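PDB 2I7G: monooxygenase from Agrobacterium tumefaciens, which probably catalyses a flavin-dependent oxygenation, as a TIM-barrel member of the luciferase-like monooxygenase family. Local coordinates for residues Tyr27-Val32 and Leu331-Ile336; Val61-Phe66 and Arg346-Tyr351; Leu219-Gly224 and Thr252-His257; Lys317-His322 and Pro357-Glu362. All coordinates share one frame; numbering follows the deposited sequence. Where two conformers were deposited one is given.

How the contacts relate
From the N terminus, strand 23-28 opens the barrel, and its end waits about 300 residues for the closing partner in contact 1, Leu331-Ile336. Contact 2 starts one strand later, at Val61-Phe66, and ends on helix 341-363, so its span crosses that of contact 1. Contact 3 lies within both long spans, a local step between strands 217-220 and 252-260. Contact 4 begins after contact 3 has closed; it joins helix 311-325 to helix 341-363 and crosses contacts 1 and 2. Strand 329-333 borders both 23-28 and 252-260, linking contacts 1 and 3, while Arg360 of contact 4 bridges to Asp64 of contact 2.

Contact 1 of 4, residues Tyr27-Val32 and Leu331-Ile336; sequences YTFADV and LLQMAI
The carbonyl oxygen of Ala335 is gripped by a hydroxyl and two waters, one of them weakly, both of which also donate to Asp31 OD2. Thr28 OG1 donates to Ala335 O over 2.9 Å, in the carbonyl plane and on a lone pair, and also accepts from Ala30 N, an ST turn where the chain leaves the strand. The closer water also accepts from Phe29 N. Asp31 OD1 forms a salt bridge with Arg281 and accepts from Gly337 N. Further back the strands run parallel: Tyr27 N donates to Leu332 O at 3.0 Å, from above the carbonyl plane, and another water joins Tyr27 O to Met334 N where the strands part. With chi1 at 71°, Tyr27 CG stands between the backbone N and the carbonyl carbon, and the ring crosses the Gln333 side chain at about a right angle. Gln333 CB sits over one face, 3.7 Å from the ring centroid, a CH-pi contact, while Leu331 O comes to the edge. These strands close the TIM barrel, here where they run into loops. Helix 40-60 packs on Thr28 and Ala335, strand 252-260 flanks Leu331-Gln333, and helix 279-286 touches Phe29 and Ile336.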
loop_
_atom_site.group_PDB
_atom_site.type_symbol
_atom_site.label_atom_id
_atom_site.label_comp_id
_atom_site.label_asym_id
_atom_site.label_seq_id
_atom_site.Cartn_x
_atom_site.Cartn_y
_atom_site.Cartn_z
ATOM N N TYR B 27 -10.459 14.855 6.210
ATOM C CA TYR B 27 -9.081 14.459 5.807
ATOM C C TYR B 27 -8.098 14.713 6.926
ATOM O O TYR B 27 -8.365 15.556 7.789
ATOM C CB TYR B 27 -8.649 15.066 4.474
ATOM C CG TYR B 27 -8.374 16.556 4.457
ATOM C CD1 TYR B 27 -7.073 17.038 4.235
ATOM C CD2 TYR B 27 -9.406 17.485 4.647
ATOM C CE1 TYR B 27 -6.818 18.406 4.186
ATOM C CE2 TYR B 27 -9.151 18.867 4.628
ATOM C CZ TYR B 27 -7.850 19.309 4.408
ATOM O OH TYR B 27 -7.602 20.663 4.371
ATOM N N THR B 28 -6.959 14.018 6.921
ATOM C CA THR B 28 -5.943 14.238 7.960
ATOM C C THR B 28 -4.589 13.857 7.369
ATOM O O THR B 28 -4.529 13.105 6.358
ATOM C CB THR B 28 -6.263 13.461 9.275
ATOM O OG1 THR B 28 -5.254 13.696 10.288
ATOM C CG2 THR B 28 -6.326 11.953 9.012
ATOM N N PHE B 29 -3.541 14.343 8.039
ATOM C CA PHE B 29 -2.172 14.010 7.727
ATOM C C PHE B 29 -1.602 12.988 8.708
ATOM O O PHE B 29 -0.455 12.511 8.505
ATOM C CB PHE B 29 -1.291 15.281 7.736
ATOM C CG PHE B 29 -1.714 16.334 6.730
ATOM C CD1 PHE B 29 -2.502 16.000 5.626
ATOM C CD2 PHE B 29 -1.303 17.660 6.889
ATOM C CE1 PHE B 29 -2.868 16.963 4.669
ATOM C CE2 PHE B 29 -1.664 18.635 5.975
ATOM C CZ PHE B 29 -2.465 18.306 4.856
ATOM N N ALA B 30 -2.396 12.671 9.751
ATOM C CA ALA B 30 -2.022 11.682 10.759
ATOM C C ALA B 30 -0.721 12.125 11.446
ATOM O O ALA B 30 0.296 11.420 11.436
ATOM C CB ALA B 30 -1.876 10.286 10.117
ATOM N N ASP B 31 -0.792 13.307 12.052
ATOM C CA ASP B 31 0.272 13.893 12.894
ATOM C C ASP B 31 0.592 12.974 14.067
ATOM O O ASP B 31 -0.296 12.357 14.655
ATOM C CB ASP B 31 -0.222 15.251 13.438
ATOM C CG ASP B 31 -0.869 16.144 12.344
ATOM O OD1 ASP B 31 -0.577 17.357 12.324
ATOM O OD2 ASP B 31 -1.648 15.653 11.489
ATOM N N VAL B 32 1.872 12.918 14.407
ATOM C CA VAL B 32 2.353 12.267 15.607
ATOM C C VAL B 32 3.250 13.217 16.428
ATOM O O VAL B 32 3.739 14.257 15.939
ATOM C CB VAL B 32 3.123 10.939 15.290
ATOM C CG1 VAL B 32 2.168 9.945 14.576
ATOM C CG2 VAL B 32 4.373 11.196 14.424
ATOM N N LEU B 331 -14.578 19.016 2.611
ATOM C CA LEU B 331 -13.681 18.167 3.379
ATOM C C LEU B 331 -13.083 18.935 4.564
ATOM O O LEU B 331 -12.513 20.013 4.393
ATOM C CB LEU B 331 -12.520 17.647 2.509
ATOM C CG LEU B 331 -12.804 16.662 1.379
ATOM C CD1 LEU B 331 -11.413 16.095 0.912
ATOM C CD2 LEU B 331 -13.777 15.524 1.829
ATOM N N LEU B 332 -13.204 18.353 5.752
ATOM C CA LEU B 332 -12.815 19.048 6.981
ATOM C C LEU B 332 -11.607 18.345 7.600
ATOM O O LEU B 332 -11.660 17.108 7.795
ATOM C CB LEU B 332 -14.023 18.964 7.933
ATOM C CG LEU B 332 -13.816 19.636 9.284
ATOM C CD1 LEU B 332 -13.509 21.152 9.147
ATOM C CD2 LEU B 332 -15.052 19.349 10.280
ATOM N N GLN B 333 -10.568 19.101 7.961
ATOM C CA GLN B 333 -9.399 18.540 8.662
ATOM C C GLN B 333 -9.453 19.015 10.118
ATOM O O GLN B 333 -9.255 20.209 10.397
ATOM C CB GLN B 333 -8.088 18.955 7.977
ATOM C CG GLN B 333 -6.853 18.461 8.741
ATOM C CD GLN B 333 -5.537 18.742 8.011
ATOM O OE1 GLN B 333 -5.373 18.414 6.830
ATOM N NE2 GLN B 333 -4.602 19.261 8.714
HETATM N N MSE B 334 -9.780 18.088 11.020
HETATM C CA MSE B 334 -9.849 18.352 12.471
HETATM C C MSE B 334 -8.633 17.759 13.185
HETATM O O MSE B 334 -8.038 18.379 14.085
HETATM C CB MSE B 334 -11.113 17.708 13.076
HETATM C CG MSE B 334 -12.417 18.079 12.398
HETATM SE SE MSE B 334 -14.010 17.388 13.351
HETATM C CE MSE B 334 -13.694 15.503 13.152
ATOM N N ALA B 335 -8.282 16.527 12.804
ATOM C CA ALA B 335 -7.240 15.771 13.540
ATOM C C ALA B 335 -5.889 16.368 13.121
ATOM O O ALA B 335 -5.313 15.989 12.073
ATOM C CB ALA B 335 -7.326 14.289 13.206
ATOM N N ILE B 336 -5.447 17.354 13.904
ATOM C CA ILE B 336 -4.218 18.140 13.630
ATOM C C ILE B 336 -3.340 18.098 14.873
ATOM O O ILE B 336 -3.856 18.025 15.989
ATOM C CB ILE B 336 -4.600 19.602 13.282
ATOM C CG1 ILE B 336 -5.439 19.640 12.004
ATOM C CG2 ILE B 336 -3.365 20.505 13.069
ATOM C CD1 ILE B 336 -6.116 20.962 11.815
HETATM O O HOH W 1 -9.611 15.225 10.355
HETATM O O HOH W 2 -3.740 16.474 9.932
HETATM O O HOH W 3 -3.645 14.000 13.236
#

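Contact 2 of 4, residues Val61-Phe66 and Arg346-Tyr351; sequences VGLDVF and RGIELY
Leu63 meets Tyr351 with both methyls. CD2 stands over the centre of one ring face, 3.9 Å from the centroid and only 4° off the normal, a CH-pi contact, while CD1 comes 3.7 Å from Tyr351 CD2. The side chains cross at about a right angle, and Leu63 CD1 also reaches Ile348 CG2 at 4.2 Å, so the leucine lies against two residues of the helix. Val61 adds its CG2 beside Ile348 O, 3.9 Å away. Tyr351 CG is anti to the backbone N (chi1 -169°), which sends the ring from the helix toward the barrel wall, where its OH bonds to Gly25 O of strand 23-28. In the alternation of helix and strand that builds a TIM barrel, Val61-Phe66 is the link from helix 40-60 into strand 65-68; helix 341-363, following the strand that closes the ring, covers this link from outside. Gly62, at positive phi, ends helix 40-60 in a Schellman motif, with Val61 and Leu63 flanking it in sequence and facing helix 341-363. Farther out, Leu26 lies against Leu63, Ile348 and Tyr351, Glu54 touches Ile348, and Arg360, farther along helix 341-363, hydrogen-bonds Gly62 O and makes a salt bridge to Asp64 OD2.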
loop_
_atom_site.group_PDB
_atom_site.type_symbol
_atom_site.label_atom_id
_atom_site.label_comp_id
_atom_site.label_asym_id
_atom_site.label_seq_id
_atom_site.Cartn_x
_atom_site.Cartn_y
_atom_site.Cartn_z
ATOM N N VAL B 61 -20.991 6.472 10.820
ATOM C CA VAL B 61 -21.924 7.577 11.004
ATOM C C VAL B 61 -22.342 8.201 9.683
ATOM O O VAL B 61 -23.035 9.212 9.677
ATOM C CB VAL B 61 -21.381 8.659 11.937
ATOM C CG1 VAL B 61 -21.099 8.053 13.332
ATOM C CG2 VAL B 61 -20.109 9.364 11.329
ATOM N N GLY B 62 -21.909 7.615 8.575
ATOM C CA GLY B 62 -22.427 7.994 7.264
ATOM C C GLY B 62 -21.758 9.174 6.569
ATOM O O GLY B 62 -22.353 9.763 5.654
ATOM N N LEU B 63 -20.530 9.508 6.963
ATOM C CA LEU B 63 -19.746 10.507 6.226
ATOM C C LEU B 63 -19.302 9.919 4.869
ATOM O O LEU B 63 -19.156 8.683 4.710
ATOM C CB LEU B 63 -18.562 10.997 7.047
ATOM C CG LEU B 63 -19.078 11.858 8.227
ATOM C CD1 LEU B 63 -17.853 12.050 9.173
ATOM C CD2 LEU B 63 -19.715 13.198 7.741
ATOM N N ASP B 64 -19.139 10.805 3.894
ATOM C CA ASP B 64 -19.047 10.396 2.481
ATOM C C ASP B 64 -17.654 10.087 2.005
ATOM O O ASP B 64 -17.485 9.275 1.100
ATOM C CB ASP B 64 -19.660 11.477 1.590
ATOM C CG ASP B 64 -21.143 11.677 1.891
ATOM O OD1 ASP B 64 -21.907 10.684 1.768
ATOM O OD2 ASP B 64 -21.523 12.798 2.287
ATOM N N VAL B 65 -16.654 10.765 2.580
ATOM C CA VAL B 65 -15.279 10.679 2.068
ATOM C C VAL B 65 -14.319 10.794 3.233
ATOM O O VAL B 65 -14.561 11.575 4.160
ATOM C CB VAL B 65 -14.951 11.883 1.124
ATOM C CG1 VAL B 65 -13.481 11.821 0.654
ATOM C CG2 VAL B 65 -15.938 11.964 -0.032
ATOM N N PHE B 66 -13.226 10.027 3.169
ATOM C CA PHE B 66 -12.117 10.228 4.092
ATOM C C PHE B 66 -10.801 10.269 3.301
ATOM O O PHE B 66 -10.513 9.335 2.496
ATOM C CB PHE B 66 -12.104 9.086 5.140
ATOM C CG PHE B 66 -11.373 9.437 6.441
ATOM C CD1 PHE B 66 -12.099 9.561 7.640
ATOM C CD2 PHE B 66 -10.005 9.647 6.448
ATOM C CE1 PHE B 66 -11.466 9.886 8.845
ATOM C CE2 PHE B 66 -9.320 9.990 7.644
ATOM C CZ PHE B 66 -10.068 10.115 8.858
ATOM N N ARG B 346 -15.299 12.253 19.232
ATOM C CA ARG B 346 -16.555 12.963 19.536
ATOM C C ARG B 346 -16.903 13.887 18.359
ATOM O O ARG B 346 -18.070 13.954 17.959
ATOM C CB ARG B 346 -16.438 13.760 20.836
ATOM C CG ARG B 346 -17.719 14.520 21.219
ATOM C CD ARG B 346 -18.958 13.596 21.287
ATOM N NE ARG B 346 -20.169 14.310 21.709
ATOM C CZ ARG B 346 -21.407 13.829 21.578
ATOM N NH1 ARG B 346 -21.608 12.629 21.010
ATOM N NH2 ARG B 346 -22.452 14.544 21.992
ATOM N N GLY B 347 -15.895 14.573 17.811
ATOM C CA GLY B 347 -16.103 15.504 16.681
ATOM C C GLY B 347 -16.631 14.759 15.463
ATOM O O GLY B 347 -17.543 15.233 14.764
ATOM N N ILE B 348 -16.088 13.568 15.221
ATOM C CA ILE B 348 -16.525 12.772 14.067
ATOM C C ILE B 348 -17.981 12.324 14.253
ATOM O O ILE B 348 -18.829 12.415 13.319
ATOM C CB ILE B 348 -15.616 11.559 13.846
ATOM C CG1 ILE B 348 -14.251 12.014 13.269
ATOM C CG2 ILE B 348 -16.241 10.598 12.819
ATOM C CD1 ILE B 348 -13.173 10.906 13.339
ATOM N N GLU B 349 -18.288 11.833 15.453
ATOM C CA GLU B 349 -19.665 11.476 15.790
ATOM C C GLU B 349 -20.625 12.645 15.560
ATOM O O GLU B 349 -21.642 12.486 14.885
ATOM C CB GLU B 349 -19.774 10.964 17.233
ATOM C CG GLU B 349 -21.227 10.775 17.670
ATOM C CD GLU B 349 -21.528 9.404 18.279
ATOM O OE1 GLU B 349 -21.157 8.364 17.674
ATOM O OE2 GLU B 349 -22.184 9.366 19.341
ATOM N N LEU B 350 -20.295 13.815 16.106
ATOM C CA LEU B 350 -21.147 15.013 15.918
ATOM C C LEU B 350 -21.251 15.432 14.455
ATOM O O LEU B 350 -22.326 15.841 13.980
ATOM C CB LEU B 350 -20.650 16.169 16.783
ATOM C CG LEU B 350 -20.846 15.964 18.291
ATOM C CD1 LEU B 350 -20.095 17.087 18.991
ATOM C CD2 LEU B 350 -22.350 15.921 18.710
ATOM N N TYR B 351 -20.130 15.335 13.739
ATOM C CA TYR B 351 -20.099 15.633 12.300
ATOM C C TYR B 351 -21.116 14.745 11.529
ATOM O O TYR B 351 -21.980 15.263 10.792
ATOM C CB TYR B 351 -18.654 15.462 11.800
ATOM C CG TYR B 351 -18.351 15.970 10.408
ATOM C CD1 TYR B 351 -19.237 16.821 9.715
ATOM C CD2 TYR B 351 -17.154 15.587 9.777
ATOM C CE1 TYR B 351 -18.917 17.285 8.405
ATOM C CE2 TYR B 351 -16.820 16.066 8.486
ATOM C CZ TYR B 351 -17.702 16.897 7.815
ATOM O OH TYR B 351 -17.367 17.361 6.563
#

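Contact 3 of 4, residues Leu219-Gly224 and Thr252-His257; sequences LAIIGG and TSINVH. With SO4 (sulfate ion), chain F.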
loop_
_atom_site.group_PDB
_atom_site.type_symbol
_atom_site.label_atom_id
_atom_site.label_comp_id
_atom_site.label_asym_id
_atom_site.label_seq_id
_atom_site.Cartn_x
_atom_site.Cartn_y
_atom_site.Cartn_z
ATOM N N LEU B 219 -10.073 22.897 -3.623
ATOM C CA LEU B 219 -9.414 24.118 -3.218
ATOM C C LEU B 219 -9.141 24.168 -1.701
ATOM O O LEU B 219 -10.072 24.087 -0.886
ATOM C CB LEU B 219 -10.333 25.278 -3.572
ATOM C CG LEU B 219 -9.795 26.668 -3.296
ATOM C CD1 LEU B 219 -8.422 26.966 -3.989
ATOM C CD2 LEU B 219 -10.884 27.630 -3.801
ATOM N N ALA B 220 -7.881 24.349 -1.328
ATOM C CA ALA B 220 -7.534 24.587 0.098
ATOM C C ALA B 220 -7.867 26.038 0.503
ATOM O O ALA B 220 -7.419 26.997 -0.140
ATOM C CB ALA B 220 -6.060 24.260 0.347
ATOM N N ILE B 221 -8.695 26.201 1.537
ATOM C CA ILE B 221 -9.098 27.542 2.013
ATOM C C ILE B 221 -8.215 27.894 3.204
ATOM O O ILE B 221 -8.437 27.424 4.327
ATOM C CB ILE B 221 -10.590 27.616 2.449
ATOM C CG1 ILE B 221 -11.541 27.089 1.351
ATOM C CG2 ILE B 221 -10.972 29.073 2.933
ATOM C CD1 ILE B 221 -11.394 27.777 0.015
ATOM N N ILE B 222 -7.167 28.666 2.948
ATOM C CA ILE B 222 -6.199 28.957 4.002
ATOM C C ILE B 222 -6.051 30.473 4.133
ATOM O O ILE B 222 -5.636 31.142 3.185
ATOM C CB ILE B 222 -4.847 28.215 3.733
ATOM C CG1 ILE B 222 -5.121 26.682 3.785
ATOM C CG2 ILE B 222 -3.730 28.711 4.678
ATOM C CD1 ILE B 222 -3.940 25.755 4.007
ATOM N N GLY B 223 -6.440 31.012 5.278
ATOM C CA GLY B 223 -6.239 32.449 5.546
ATOM C C GLY B 223 -7.310 33.389 5.002
ATOM O O GLY B 223 -7.777 33.247 3.860
ATOM N N GLY B 224 -7.688 34.355 5.825
ATOM C CA GLY B 224 -8.646 35.381 5.437
ATOM C C GLY B 224 -10.060 34.849 5.386
ATOM O O GLY B 224 -10.378 33.796 5.956
ATOM N N THR B 252 -16.300 20.375 -7.789
ATOM C CA THR B 252 -15.475 21.214 -6.944
ATOM C C THR B 252 -15.616 20.797 -5.492
ATOM O O THR B 252 -16.693 20.377 -5.024
ATOM C CB THR B 252 -15.831 22.718 -7.116
ATOM O OG1 THR B 252 -17.215 22.906 -6.807
ATOM C CG2 THR B 252 -15.551 23.211 -8.587
ATOM N N SER B 253 -14.532 20.954 -4.750
ATOM C CA SER B 253 -14.533 20.696 -3.321
ATOM C C SER B 253 -13.841 21.889 -2.652
ATOM O O SER B 253 -12.957 22.565 -3.245
ATOM C CB SER B 253 -13.714 19.406 -3.029
ATOM O OG SER B 253 -13.761 19.132 -1.646
ATOM N N ILE B 254 -14.211 22.135 -1.403
ATOM C CA ILE B 254 -13.365 22.987 -0.563
ATOM C C ILE B 254 -12.797 22.149 0.582
ATOM O O ILE B 254 -13.498 21.299 1.169
ATOM C CB ILE B 254 -14.061 24.281 -0.082
ATOM C CG1 ILE B 254 -15.210 23.973 0.907
ATOM C CG2 ILE B 254 -14.509 25.169 -1.318
ATOM C CD1 ILE B 254 -15.924 25.237 1.467
ATOM N N ASN B 255 -11.519 22.374 0.875
ATOM C CA ASN B 255 -10.793 21.616 1.891
ATOM C C ASN B 255 -10.416 22.634 2.971
ATOM O O ASN B 255 -9.675 23.559 2.697
ATOM C CB ASN B 255 -9.504 21.054 1.301
ATOM C CG ASN B 255 -9.733 19.975 0.255
ATOM O OD1 ASN B 255 -10.854 19.647 -0.110
ATOM N ND2 ASN B 255 -8.621 19.435 -0.252
ATOM N N VAL B 256 -10.951 22.467 4.173
ATOM C CA VAL B 256 -10.811 23.477 5.210
ATOM C C VAL B 256 -10.359 22.838 6.534
ATOM O O VAL B 256 -10.544 21.619 6.762
ATOM C CB VAL B 256 -12.167 24.217 5.443
ATOM C CG1 VAL B 256 -12.702 24.753 4.132
ATOM C CG2 VAL B 256 -13.233 23.302 6.109
ATOM N N HIS B 257 -9.826 23.684 7.409
ATOM C CA HIS B 257 -9.508 23.263 8.763
ATOM C C HIS B 257 -10.647 23.632 9.682
ATOM O O HIS B 257 -11.356 24.611 9.441
ATOM C CB HIS B 257 -8.215 23.914 9.229
ATOM C CG HIS B 257 -7.032 23.490 8.419
ATOM N ND1 HIS B 257 -6.360 24.346 7.571
ATOM C CD2 HIS B 257 -6.443 22.278 8.271
ATOM C CE1 HIS B 257 -5.385 23.687 6.964
ATOM N NE2 HIS B 257 -5.401 22.438 7.385
HETATM S S SO4 F . -6.578 33.806 9.049
HETATM O O1 SO4 F . -5.721 33.121 8.097
HETATM O O2 SO4 F . -7.877 33.968 8.441
HETATM O O3 SO4 F . -6.701 33.024 10.256
HETATM O O4 SO4 F . -6.051 35.133 9.330
HETATM O O HOH W 4 -9.398 26.416 6.696
#
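The imidazole of His257 receives Ile222 at its edge: CD1 lies near the ring plane, 3.9 Å from His257 CE1. Ile222 CG1 is anti to its carbonyl carbon (chi1 -63°), which carries CD1 across to the ring, and His257 ND1 is hydrogen-bonded to Arg286 NH2 of helix 279-286. At the loop end Gly224 N and Trp288 NE1 hydrogen-bond a sulfate, probably from the crystallisation liquor, whose placement is doubtful. Behind the His257-Ile222 pair the backbones form a parallel ladder. Leu219 N donates to Ser253 O at 2.9 Å, Asn255 N returns a bond to Leu219 O, and Ile221 N donates to Asn255 O in a nearly straight bond (N-H...O 171°), the donor lying close to the line of the C=O. Beyond these the strands part, and a water donates to Ile221 O at 2.7 Å and accepts from His257 N. Ile221 and Val256 lie side by side, CG1 to CG1 at 3.8 Å, and Ile254 CB is a second apolar neighbour of Ile221 CG1. Strand 217-220, helix 230-242 and strand 252-260 make a beta-alpha-beta unit of the TIM barrel. The chemistry implies strands held mainly by main-chain bonds, with apolar side chains packed beside them and a water bridging where they separate.

Contact 4 of 4, residues Lys317-His322 and Pro357-Glu362; sequences KIIKAH and PLVRKE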
loop_
_atom_site.group_PDB
_atom_site.type_symbol
_atom_site.label_atom_id
_atom_site.label_comp_id
_atom_site.label_asym_id
_atom_site.label_seq_id
_atom_site.Cartn_x
_atom_site.Cartn_y
_atom_site.Cartn_z
ATOM N N LYS B 317 -22.371 27.381 8.527
ATOM C CA LYS B 317 -21.271 27.870 7.716
ATOM C C LYS B 317 -21.087 27.036 6.429
ATOM O O LYS B 317 -20.845 27.598 5.373
ATOM C CB LYS B 317 -19.987 27.910 8.525
ATOM C CG LYS B 317 -18.912 28.714 7.915
ATOM C CD LYS B 317 -17.868 28.922 8.989
ATOM C CE LYS B 317 -16.774 29.781 8.520
ATOM N NZ LYS B 317 -15.935 30.211 9.692
ATOM N N ILE B 318 -21.219 25.706 6.529
ATOM C CA ILE B 318 -21.140 24.834 5.339
ATOM C C ILE B 318 -22.212 25.234 4.328
ATOM O O ILE B 318 -21.937 25.391 3.099
ATOM C CB ILE B 318 -21.243 23.339 5.694
ATOM C CG1 ILE B 318 -20.029 22.919 6.530
ATOM C CG2 ILE B 318 -21.364 22.471 4.377
ATOM C CD1 ILE B 318 -20.253 21.597 7.302
ATOM N N ILE B 319 -23.421 25.452 4.844
ATOM C CA ILE B 319 -24.558 25.855 3.979
ATOM C C ILE B 319 -24.292 27.220 3.304
ATOM O O ILE B 319 -24.503 27.371 2.096
ATOM C CB ILE B 319 -25.915 25.880 4.774
ATOM C CG1 ILE B 319 -26.319 24.436 5.141
ATOM C CG2 ILE B 319 -27.001 26.622 3.999
ATOM C CD1 ILE B 319 -27.262 24.344 6.361
ATOM N N LYS B 320 -23.814 28.184 4.085
ATOM C CA LYS B 320 -23.485 29.509 3.572
ATOM C C LYS B 320 -22.355 29.440 2.541
ATOM O O LYS B 320 -22.417 30.092 1.485
ATOM C CB LYS B 320 -23.133 30.450 4.724
ATOM C CG LYS B 320 -24.354 30.961 5.470
ATOM C CD LYS B 320 -25.134 31.956 4.600
ATOM C CE LYS B 320 -26.349 32.506 5.346
ATOM N NZ LYS B 320 -25.927 33.430 6.456
ATOM N N ALA B 321 -21.336 28.642 2.845
ATOM C CA ALA B 321 -20.204 28.477 1.948
ATOM C C ALA B 321 -20.669 27.857 0.607
ATOM O O ALA B 321 -20.195 28.229 -0.477
ATOM C CB ALA B 321 -19.092 27.642 2.636
ATOM N N HIS B 322 -21.626 26.942 0.674
ATOM C CA HIS B 322 -22.201 26.434 -0.571
ATOM C C HIS B 322 -22.864 27.550 -1.402
ATOM O O HIS B 322 -22.771 27.531 -2.646
ATOM C CB HIS B 322 -23.147 25.267 -0.320
ATOM C CG HIS B 322 -23.856 24.805 -1.548
ATOM N ND1 HIS B 322 -23.320 23.875 -2.422
ATOM C CD2 HIS B 322 -25.035 25.191 -2.080
ATOM C CE1 HIS B 322 -24.164 23.701 -3.430
ATOM N NE2 HIS B 322 -25.211 24.484 -3.241
ATOM N N PRO B 357 -26.705 15.702 8.625
ATOM C CA PRO B 357 -28.153 15.757 8.375
ATOM C C PRO B 357 -28.723 17.172 8.172
ATOM O O PRO B 357 -29.585 17.339 7.301
ATOM C CB PRO B 357 -28.762 15.071 9.608
ATOM C CG PRO B 357 -27.647 14.104 10.039
ATOM C CD PRO B 357 -26.389 14.929 9.845
ATOM N N LEU B 358 -28.247 18.148 8.950
ATOM C CA LEU B 358 -28.647 19.547 8.806
ATOM C C LEU B 358 -28.286 20.068 7.409
ATOM O O LEU B 358 -29.142 20.649 6.707
ATOM C CB LEU B 358 -28.009 20.431 9.883
ATOM C CG LEU B 358 -28.581 20.341 11.313
ATOM C CD1 LEU B 358 -27.616 21.035 12.333
ATOM C CD2 LEU B 358 -29.992 20.930 11.383
ATOM N N VAL B 359 -27.034 19.831 7.005
ATOM C CA VAL B 359 -26.552 20.295 5.704
ATOM C C VAL B 359 -27.316 19.613 4.577
ATOM O O VAL B 359 -27.834 20.299 3.690
ATOM C CB VAL B 359 -25.044 20.099 5.535
ATOM C CG1 VAL B 359 -24.648 20.528 4.118
ATOM C CG2 VAL B 359 -24.256 20.913 6.635
ATOM N N ARG B 360 -27.439 18.289 4.648
ATOM C CA ARG B 360 -28.130 17.542 3.596
ATOM C C ARG B 360 -29.599 17.949 3.467
ATOM O O ARG B 360 -30.117 18.051 2.347
ATOM C CB ARG B 360 -28.009 16.028 3.827
ATOM C CG ARG B 360 -26.605 15.468 3.638
ATOM C CD ARG B 360 -26.475 14.030 4.208
ATOM N NE ARG B 360 -25.105 13.547 4.056
ATOM C CZ ARG B 360 -24.486 12.718 4.892
ATOM N NH1 ARG B 360 -25.121 12.260 5.974
ATOM N NH2 ARG B 360 -23.217 12.336 4.636
ATOM N N LYS B 361 -30.256 18.190 4.601
ATOM C CA LYS B 361 -31.676 18.585 4.644
ATOM C C LYS B 361 -31.907 19.929 3.950
ATOM O O LYS B 361 -32.857 20.091 3.174
ATOM C CB LYS B 361 -32.179 18.598 6.102
ATOM C CG LYS B 361 -33.418 19.462 6.425
ATOM C CD LYS B 361 -34.002 19.156 7.826
ATOM C CE LYS B 361 -33.017 19.386 9.006
ATOM N NZ LYS B 361 -33.112 20.726 9.681
ATOM N N GLU B 362 -31.020 20.878 4.226
ATOM C CA GLU B 362 -31.107 22.223 3.688
ATOM C C GLU B 362 -30.753 22.293 2.194
ATOM O O GLU B 362 -31.457 22.956 1.417
ATOM C CB GLU B 362 -30.247 23.155 4.534
ATOM C CG GLU B 362 -30.163 24.590 4.036
ATOM C CD GLU B 362 -31.471 25.355 4.155
ATOM O OE1 GLU B 362 -32.369 24.946 4.939
ATOM O OE2 GLU B 362 -31.595 26.388 3.462
#
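Ile319 reaches across from helix 311-325 to the aliphatic stem of Glu362. From its CB, the CG2 branch comes 3.8 Å from Glu362 CG, while CG1 passes between Glu362 CG and Val359 CG2, the latter at 4.3 Å. Its tip, CD1, lies 3.7 Å from Glu362 CB and 4.2 Å from Leu358 O, one turn earlier. CG1 is anti to the carbonyl carbon (chi1 -69°) and carries the methyl out to the opposite helix, crossing the glutamate stem at about a right angle. Glu362 bends at chi2 (68°), its CB and CG being the parts that meet the isoleucine. One residue earlier, Ile318 puts CG2 against Val359 CG1 at 3.8 Å, with Val359 CG2 near Ile318 CB. The axes of 317-322 and 357-362 approach to 9.8 Å and cross at -36°, joining helix 311-325 to helix 341-363, two outer helices of the TIM barrel before and after strand 329-333. Phe307 of strand 307-309 also touches Ile318, and Ala315 extends the apolar seam beside Val359. The chemistry, branched aliphatic groups and the methylenes of an acid, implies cohesion by dispersion and exclusion of water, with a charged residue at the exposed margin.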